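Local coordinates for putative branched-chain amino acid aminotransferase IlvE (PDB 4DQN), which is a pyridoxal-phosphate-dependent, class-IV branched-chain aminotransferase that probably moves amino groups between leucine, isoleucine or valine and 2-oxoglutarate, at the interface of chains A and B. Residues are numbered along the deposited sequence; one frame, centred on the assembly and turned at random. Chains: chain A/B, Putative branched-chain amino acid aminotransferase IlvE.

Contact 1 and contact 2 are two patches of one two-fold interface, their C-alpha centres about 23 Å apart, and each recurs with the chains exchanged. Contact 1 inserts a loop of chain B between residues of chain A, while contact 2 lays helix 190-205 of chain B against loops of chain A. No residue is shared, but B:Tyr56 of contact 1 precedes, in chain B, the counterpart of A:Gly57, so contact 1 adjoins the twin of contact 2. That continuity fits the dimer in which class-IV aminotransferases work, where each subunit contributes to its partner's active site.

Contact 1: the interface of chains A and B. Residues chain A 16-18, 128, 130, 155; chain B 56, 140-141.
Water 1 bridges the two chains, joined to the backbone N of A:Tyr18 at 2.9 Å and to that of B:Ile140 at 3.1 Å, with both hydrogen bonds nearly straight. The bridge lies at the base of an apolar insertion, since B:Ile140 pushes its whole side chain into chain A. With CG2 roughly opposite the backbone N (chi1 to CG1 -87°), its branches part toward different neighbours. CG1 meets A:Met155 tip to tip, 3.4 Å from the thioether SD. The side chains of B:Ile140 and A:Phe16 cross at about a right angle, CG2 lying over the CE1 side of the ring, 3.5 Å from CE1. CD1 sits centrally over one face of the A:Arg130 guanidinium, 3.8 Å from CZ, a carbon cover over the flat cation. The chain A wall is itself tightly built: CZ of A:Phe16 stands 3.6 Å above the ring plane of A:Tyr128, over its centre. A:Arg130 NH1 donates to the phenol OH of A:Tyr128 at 2.8 Å, a bent bond (125° at H) lying in the guanidinium plane, which limits rotation of that group. The phenol end of B:Tyr56 points at the guanidinium, but the modelled closeness of NH2 and OH is an error. B:Gly141 packs beside A:Phe16. By family equivalence, with no ligand bound here, the patch is probably part of the substrate pocket built across the dimer. A:Tyr128 and A:Arg130 lie on strand 126-136 and A:Met155 on strand 147-157, while B:Ile140 lies in the partner's loop between the equivalent strands.

Contact 2: the interface of chains A and B. Residues chain A 57, 93, 183-184; chain B 177, 194-195.
Methyl packing carries much of this patch, with A:Thr184 and B:Ala195 burying 28 Å² each. The threonine methyl CG2 leads, lying 3.8 Å from CA of B:Ala195 and 3.9 Å from its CB, so that it rests against both the helix backbone and its methyl. The torsion explains this choice of branch: OG1 takes the place between backbone N and carbonyl carbon (chi1 53°), which turns CG2 away from the carbonyl carbon and toward helix 190-205 of chain B. One residue earlier on that helix, CB of B:Ala194 touches A:Leu93 more loosely, at 4.2 Å from the methyl CD2. The small side chains presumably allow the helix to lie close to these loops.

Contacts with backbone make up the second kind. CA of A:Gly183 lies 3.8 Å from the carbonyl O of B:Asp177, a marginal touch between two loops. A:Gly57, in the loop after helix 52-55, adopts positive phi (59°) and presents its peptide to B:Ala194. Helix 190-205 begins just after the lysine expected to bind pyridoxal phosphate, Lys188, and A:Thr184 comes shortly before it, so the patch joins segments flanking the cofactor site of both subunits. On the helix, the methyl CB of B:Ala194 lies 3.3 Å from the carbonyl O of A:Gly57.

Contact 1: the interface of chains A and B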
loop_
_atom_site.group_PDB
_atom_site.type_symbol
_atom_site.label_atom_id
_atom_site.label_comp_id
_atom_site.label_asym_id
_atom_site.label_seq_id
_atom_site.Cartn_x
_atom_site.Cartn_y
_atom_site.Cartn_z
ATOM N N PHE A 16 -21.559 1.371 9.926
ATOM C CA PHE A 16 -20.247 0.795 10.069
ATOM C C PHE A 16 -19.296 1.983 10.029
ATOM O O PHE A 16 -18.999 2.509 8.957
ATOM C CB PHE A 16 -19.988 -0.153 8.905
ATOM C CG PHE A 16 -18.790 -1.044 9.096
ATOM C CD1 PHE A 16 -17.552 -0.680 8.574
ATOM C CD2 PHE A 16 -18.911 -2.253 9.776
ATOM C CE1 PHE A 16 -16.441 -1.492 8.734
ATOM C CE2 PHE A 16 -17.800 -3.088 9.944
ATOM C CZ PHE A 16 -16.559 -2.699 9.423
ATOM N N GLU A 17 -18.855 2.435 11.198
ATOM C CA GLU A 17 -17.951 3.581 11.270
ATOM C C GLU A 17 -17.154 3.563 12.574
ATOM O O GLU A 17 -17.485 2.830 13.504
ATOM C CB GLU A 17 -18.732 4.884 11.164
ATOM C CG GLU A 17 -19.517 5.227 12.405
ATOM C CD GLU A 17 -20.329 6.504 12.247
ATOM O OE1 GLU A 17 -21.219 6.746 13.093
ATOM O OE2 GLU A 17 -20.078 7.264 11.285
ATOM N N TYR A 18 -16.108 4.378 12.637
ATOM C CA TYR A 18 -15.259 4.445 13.820
ATOM C C TYR A 18 -16.003 5.060 14.991
ATOM O O TYR A 18 -16.732 6.033 14.820
ATOM C CB TYR A 18 -14.021 5.304 13.529
ATOM C CG TYR A 18 -13.096 5.415 14.733
ATOM C CD1 TYR A 18 -12.276 4.344 15.104
ATOM C CD2 TYR A 18 -13.061 6.571 15.511
ATOM C CE1 TYR A 18 -11.429 4.432 16.214
ATOM C CE2 TYR A 18 -12.218 6.667 16.622
ATOM C CZ TYR A 18 -11.408 5.595 16.963
ATOM O OH TYR A 18 -10.583 5.688 18.075
ATOM N N TYR A 128 -17.379 -4.623 16.521
ATOM C CA TYR A 128 -16.367 -4.882 15.496
ATOM C C TYR A 128 -14.971 -4.614 16.057
ATOM O O TYR A 128 -14.723 -3.557 16.632
ATOM C CB TYR A 128 -16.625 -4.003 14.269
ATOM C CG TYR A 128 -15.626 -4.209 13.143
ATOM C CD1 TYR A 128 -15.648 -5.365 12.360
ATOM C CD2 TYR A 128 -14.671 -3.241 12.861
ATOM C CE1 TYR A 128 -14.733 -5.548 11.325
ATOM C CE2 TYR A 128 -13.761 -3.408 11.826
ATOM C CZ TYR A 128 -13.797 -4.558 11.071
ATOM O OH TYR A 128 -12.882 -4.723 10.056
ATOM N N ARG A 130 -10.924 -4.231 15.224
ATOM C CA ARG A 130 -9.943 -3.931 14.192
ATOM C C ARG A 130 -8.508 -4.078 14.735
ATOM O O ARG A 130 -7.943 -3.124 15.305
ATOM C CB ARG A 130 -10.157 -2.509 13.676
ATOM C CG ARG A 130 -9.121 -2.061 12.639
ATOM C CD ARG A 130 -9.273 -2.871 11.358
ATOM N NE ARG A 130 -9.254 -1.948 10.248
ATOM C CZ ARG A 130 -10.214 -1.808 9.351
ATOM N NH1 ARG A 130 -11.303 -2.577 9.347
ATOM N NH2 ARG A 130 -10.035 -0.912 8.421
ATOM N N MET A 155 -15.386 -1.013 18.002
ATOM C CA MET A 155 -16.489 -0.084 17.815
ATOM C C MET A 155 -17.752 -0.880 17.534
ATOM O O MET A 155 -17.717 -1.906 16.848
ATOM C CB MET A 155 -16.210 0.885 16.657
ATOM C CG MET A 155 -16.100 0.208 15.298
ATOM S SD MET A 155 -14.615 0.696 14.395
ATOM C CE MET A 155 -13.343 -0.119 15.379
ATOM N N TYR B 56 -5.633 1.736 5.118
ATOM C CA TYR B 56 -6.034 1.640 3.720
ATOM C C TYR B 56 -4.952 2.213 2.802
ATOM O O TYR B 56 -5.228 2.561 1.656
ATOM C CB TYR B 56 -7.382 2.350 3.527
ATOM C CG TYR B 56 -8.454 1.776 4.436
ATOM C CD1 TYR B 56 -8.710 0.402 4.449
ATOM C CD2 TYR B 56 -9.178 2.589 5.307
ATOM C CE1 TYR B 56 -9.672 -0.143 5.279
ATOM C CE2 TYR B 56 -10.148 2.044 6.156
ATOM C CZ TYR B 56 -10.388 0.683 6.119
ATOM O OH TYR B 56 -11.332 0.109 6.945
ATOM N N ILE B 140 -13.186 3.976 9.437
ATOM C CA ILE B 140 -13.176 2.514 9.514
ATOM C C ILE B 140 -13.632 1.769 8.232
ATOM O O ILE B 140 -12.971 0.830 7.808
ATOM C CB ILE B 140 -13.798 1.979 10.827
ATOM C CG1 ILE B 140 -12.709 1.925 11.907
ATOM C CG2 ILE B 140 -14.339 0.561 10.642
ATOM C CD1 ILE B 140 -11.568 0.934 11.584
ATOM N N GLY B 141 -14.722 2.160 7.590
ATOM C CA GLY B 141 -15.000 1.560 6.284
ATOM C C GLY B 141 -14.127 2.195 5.204
ATOM O O GLY B 141 -13.968 3.412 5.200
HETATM O O HOH W 1 -15.640 5.803 10.131
#

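Contact 2: the interface of chains A and B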
loop_
_atom_site.group_PDB
_atom_site.type_symbol
_atom_site.label_atom_id
_atom_site.label_comp_id
_atom_site.label_asym_id
_atom_site.label_seq_id
_atom_site.Cartn_x
_atom_site.Cartn_y
_atom_site.Cartn_z
ATOM N N GLY A 57 4.272 1.379 3.157
ATOM C CA GLY A 57 3.062 0.571 3.258
ATOM C C GLY A 57 3.205 -0.682 4.106
ATOM O O GLY A 57 2.514 -1.690 3.877
ATOM N N LEU A 93 4.786 -9.252 4.082
ATOM C CA LEU A 93 5.324 -7.902 4.237
ATOM C C LEU A 93 6.530 -7.853 5.167
ATOM O O LEU A 93 6.930 -6.769 5.606
ATOM C CB LEU A 93 4.242 -6.963 4.760
ATOM C CG LEU A 93 3.497 -6.172 3.688
ATOM C CD1 LEU A 93 2.708 -7.059 2.758
ATOM C CD2 LEU A 93 2.592 -5.159 4.358
ATOM N N GLY A 183 1.400 -9.691 -6.651
ATOM C CA GLY A 183 1.509 -8.583 -5.715
ATOM C C GLY A 183 1.081 -9.006 -4.320
ATOM O O GLY A 183 1.390 -10.124 -3.883
ATOM N N THR A 184 0.360 -8.122 -3.630
ATOM C CA THR A 184 -0.029 -8.359 -2.236
ATOM C C THR A 184 -1.519 -8.656 -2.074
ATOM O O THR A 184 -2.070 -8.498 -0.979
ATOM C CB THR A 184 0.343 -7.156 -1.342
ATOM O OG1 THR A 184 -0.207 -5.947 -1.895
ATOM C CG2 THR A 184 1.860 -7.017 -1.254
ATOM N N ASP B 177 5.450 -8.901 -8.540
ATOM C CA ASP B 177 5.158 -7.606 -9.153
ATOM C C ASP B 177 5.151 -6.537 -8.069
ATOM O O ASP B 177 4.626 -6.765 -6.976
ATOM C CB ASP B 177 3.784 -7.619 -9.844
ATOM C CG ASP B 177 3.676 -8.669 -10.945
ATOM O OD1 ASP B 177 4.614 -8.783 -11.773
ATOM O OD2 ASP B 177 2.634 -9.368 -10.981
ATOM N N ALA B 194 5.694 -1.763 -0.251
ATOM C CA ALA B 194 5.384 -2.957 0.550
ATOM C C ALA B 194 5.489 -4.239 -0.280
ATOM O O ALA B 194 6.032 -5.257 0.174
ATOM C CB ALA B 194 3.978 -2.840 1.185
ATOM N N ALA B 195 4.949 -4.187 -1.493
ATOM C CA ALA B 195 5.006 -5.323 -2.401
ATOM C C ALA B 195 6.450 -5.674 -2.764
ATOM O O ALA B 195 6.754 -6.832 -3.066
ATOM C CB ALA B 195 4.189 -5.034 -3.655
#